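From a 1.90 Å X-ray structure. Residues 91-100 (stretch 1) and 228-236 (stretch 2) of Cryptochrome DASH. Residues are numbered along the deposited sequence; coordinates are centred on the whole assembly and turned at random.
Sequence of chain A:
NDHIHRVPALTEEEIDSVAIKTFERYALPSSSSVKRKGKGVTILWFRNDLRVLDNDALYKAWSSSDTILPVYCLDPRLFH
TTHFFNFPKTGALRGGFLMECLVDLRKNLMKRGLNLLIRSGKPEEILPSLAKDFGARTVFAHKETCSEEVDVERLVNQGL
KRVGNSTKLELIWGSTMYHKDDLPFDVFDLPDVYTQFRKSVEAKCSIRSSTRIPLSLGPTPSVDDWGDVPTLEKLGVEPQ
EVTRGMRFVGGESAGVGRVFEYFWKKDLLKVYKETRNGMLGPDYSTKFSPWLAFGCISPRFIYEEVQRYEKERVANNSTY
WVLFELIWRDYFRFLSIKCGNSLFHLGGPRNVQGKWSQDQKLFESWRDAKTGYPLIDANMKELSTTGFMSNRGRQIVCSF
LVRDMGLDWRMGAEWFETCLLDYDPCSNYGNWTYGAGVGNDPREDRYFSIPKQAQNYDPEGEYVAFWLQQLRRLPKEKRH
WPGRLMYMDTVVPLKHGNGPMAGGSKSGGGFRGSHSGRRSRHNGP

Stretch 1 91-100: GALRGGFLME
Stretch 2, residues 228-236: DVPTLEKLG

No hydrogen bond joins these two stretches of Cryptochrome DASH; the contact, burying 282 Å² in all, rests largely on one methionine and one leucine, the leucine lying on glycine backbone, the methionine reaching across to apolar side chains. It illustrates how a single glycine, Gly-95, lets a helix accept a bulky side chain.

Gly-91 caps a regular helix running from Ala-92 through Glu-100 and beyond, with bonds such as Gly-96 N to Ala-92 O (2.8 Å). Residues 228-231 are extended; Leu-232 to Lys-234 then adopt helical angles, and a type I turn spans Glu-233 to Gly-236, whose phi/psi of 86/22 suits glycine. Thr-231 OG1 (chi1 p) accepts a bond from Lys-234 N at 3.1 Å. The register is antiparallel: CA of Gly-95 lies 6.9 Å from CA of Leu-232, and CA of Met-99 7.0 Å from CA of Val-229.

Leu-232 (m, t) points toward the helix, its CD2 3.8 Å from Gly-95 C and its CD1 3.8 Å from Gly-96 N. A CB on Gly-95 would fall 3.1 Å from Leu-232 CD2, too tight, whereas Gly-96 has room for one.

Met-99 (chi1 m, chi2 m, chi3 137°) answers one turn later. Its SD lies 3.8 Å from Pro-230 CG and 4.1 Å from Val-229 CG1, and its CE 3.8 Å from both Leu-232 CD2 and Leu-235 CD1; these apolar surfaces gain by being buried together. Met-99 SD also comes within 3.4 Å of the polar Pro-230 O, a close contact and not a hydrogen bond.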

# COMPACT_ATOMS: atom_id res chain seq x y z
N GLY A 91 6.75 11.13 2.16
CA GLY A 91 6.89 12.16 1.14
C GLY A 91 5.57 12.89 0.92
O GLY A 91 4.50 12.41 1.31
N ALA A 92 5.66 14.04 0.26
CA ALA A 92 4.51 14.89 -0.01
C ALA A 92 3.36 14.21 -0.75
O ALA A 92 2.20 14.41 -0.40
CB ALA A 92 4.96 16.14 -0.77
N LEU A 93 3.67 13.42 -1.77
CA LEU A 93 2.60 12.78 -2.53
C LEU A 93 1.82 11.76 -1.70
O LEU A 93 0.59 11.74 -1.76
CB LEU A 93 3.14 12.14 -3.81
CG LEU A 93 3.73 13.12 -4.84
CD1 LEU A 93 4.25 12.34 -6.03
CD2 LEU A 93 2.68 14.12 -5.30
N ARG A 94 2.50 10.91 -0.92
CA ARG A 94 1.75 9.96 -0.11
C ARG A 94 1.02 10.72 0.99
O ARG A 94 -0.09 10.35 1.39
CB ARG A 94 2.64 8.87 0.51
CG ARG A 94 1.81 7.84 1.30
CD ARG A 94 2.56 6.54 1.64
NE ARG A 94 3.59 6.74 2.66
CZ ARG A 94 4.90 6.80 2.41
NH1 ARG A 94 5.34 6.68 1.16
NH2 ARG A 94 5.76 6.96 3.41
N GLY A 95 1.64 11.78 1.49
CA GLY A 95 0.98 12.57 2.51
C GLY A 95 -0.32 13.15 1.97
O GLY A 95 -1.35 13.15 2.65
N GLY A 96 -0.29 13.64 0.74
CA GLY A 96 -1.49 14.20 0.13
C GLY A 96 -2.56 13.13 -0.04
O GLY A 96 -3.75 13.38 0.19
N PHE A 97 -2.15 11.93 -0.44
CA PHE A 97 -3.08 10.82 -0.62
C PHE A 97 -3.70 10.46 0.74
O PHE A 97 -4.90 10.21 0.83
CB PHE A 97 -2.32 9.62 -1.22
CG PHE A 97 -3.21 8.48 -1.63
CD1 PHE A 97 -3.80 8.44 -2.90
CD2 PHE A 97 -3.43 7.41 -0.76
CE1 PHE A 97 -4.59 7.36 -3.30
CE2 PHE A 97 -4.22 6.31 -1.15
CZ PHE A 97 -4.79 6.28 -2.42
N LEU A 98 -2.88 10.45 1.80
CA LEU A 98 -3.41 10.15 3.13
C LEU A 98 -4.50 11.13 3.54
O LEU A 98 -5.54 10.72 4.05
CB LEU A 98 -2.29 10.19 4.19
CG LEU A 98 -2.74 10.26 5.66
CD1 LEU A 98 -3.58 9.03 6.02
CD2 LEU A 98 -1.53 10.33 6.59
N MET A 99 -4.29 12.43 3.31
CA MET A 99 -5.30 13.41 3.69
C MET A 99 -6.62 13.13 2.97
O MET A 99 -7.69 13.20 3.58
CB MET A 99 -4.83 14.85 3.41
CG MET A 99 -3.56 15.26 4.16
SD MET A 99 -3.61 14.87 5.95
CE MET A 99 -2.00 14.21 6.21
N GLU A 100 -6.56 12.83 1.68
CA GLU A 100 -7.78 12.52 0.94
C GLU A 100 -8.45 11.29 1.55
O GLU A 100 -9.67 11.24 1.64
CB GLU A 100 -7.47 12.31 -0.55
CG GLU A 100 -6.92 13.57 -1.21
CD GLU A 100 -6.67 13.42 -2.71
OE1 GLU A 100 -6.03 12.44 -3.12
OE2 GLU A 100 -7.12 14.31 -3.46
N ASP A 228 -9.99 18.99 12.92
CA ASP A 228 -9.84 19.30 11.50
C ASP A 228 -8.88 18.29 10.90
O ASP A 228 -8.05 17.73 11.61
CB ASP A 228 -9.23 20.69 11.29
CG ASP A 228 -10.00 21.79 11.98
OD1 ASP A 228 -11.22 21.63 12.21
OD2 ASP A 228 -9.38 22.83 12.29
N VAL A 229 -9.00 18.06 9.60
CA VAL A 229 -8.06 17.17 8.94
C VAL A 229 -6.81 18.03 8.91
O VAL A 229 -6.87 19.20 8.54
CB VAL A 229 -8.49 16.86 7.50
CG1 VAL A 229 -7.43 16.02 6.80
CG2 VAL A 229 -9.83 16.15 7.50
N PRO A 230 -5.66 17.48 9.32
CA PRO A 230 -4.47 18.32 9.29
C PRO A 230 -4.07 18.69 7.87
O PRO A 230 -4.50 18.06 6.91
CB PRO A 230 -3.43 17.46 9.99
CG PRO A 230 -3.79 16.09 9.51
CD PRO A 230 -5.31 16.08 9.65
N THR A 231 -3.25 19.72 7.76
CA THR A 231 -2.76 20.15 6.46
C THR A 231 -1.31 19.72 6.44
O THR A 231 -0.65 19.72 7.48
CB THR A 231 -2.83 21.68 6.29
OG1 THR A 231 -1.90 22.31 7.18
CG2 THR A 231 -4.23 22.18 6.57
N LEU A 232 -0.81 19.37 5.27
CA LEU A 232 0.58 18.96 5.16
C LEU A 232 1.49 20.04 5.72
O LEU A 232 2.49 19.74 6.38
CB LEU A 232 0.93 18.65 3.71
CG LEU A 232 0.21 17.43 3.14
CD1 LEU A 232 0.74 17.14 1.73
CD2 LEU A 232 0.44 16.23 4.05
N GLU A 233 1.15 21.30 5.46
CA GLU A 233 1.97 22.41 5.94
C GLU A 233 2.09 22.43 7.46
O GLU A 233 3.17 22.69 7.99
CB GLU A 233 1.41 23.73 5.42
CG GLU A 233 1.59 23.89 3.91
CD GLU A 233 0.88 25.10 3.35
OE1 GLU A 233 -0.37 25.16 3.46
OE2 GLU A 233 1.56 26.00 2.80
N LYS A 234 0.99 22.16 8.17
CA LYS A 234 1.03 22.13 9.63
C LYS A 234 1.98 21.01 10.06
O LYS A 234 2.60 21.09 11.12
CB LYS A 234 -0.35 21.83 10.22
CG LYS A 234 -1.37 22.95 10.14
CD LYS A 234 -2.68 22.52 10.82
CE LYS A 234 -3.83 22.40 9.83
NZ LYS A 234 -5.05 21.76 10.40
N LEU A 235 2.06 19.97 9.24
CA LEU A 235 2.90 18.82 9.51
C LEU A 235 4.34 19.01 9.10
O LEU A 235 5.17 18.13 9.33
CB LEU A 235 2.34 17.59 8.81
CG LEU A 235 0.91 17.32 9.24
CD1 LEU A 235 0.34 16.13 8.49
CD2 LEU A 235 0.90 17.10 10.74
N GLY A 236 4.64 20.14 8.48
CA GLY A 236 6.00 20.40 8.06
C GLY A 236 6.37 19.82 6.71
O GLY A 236 7.55 19.61 6.42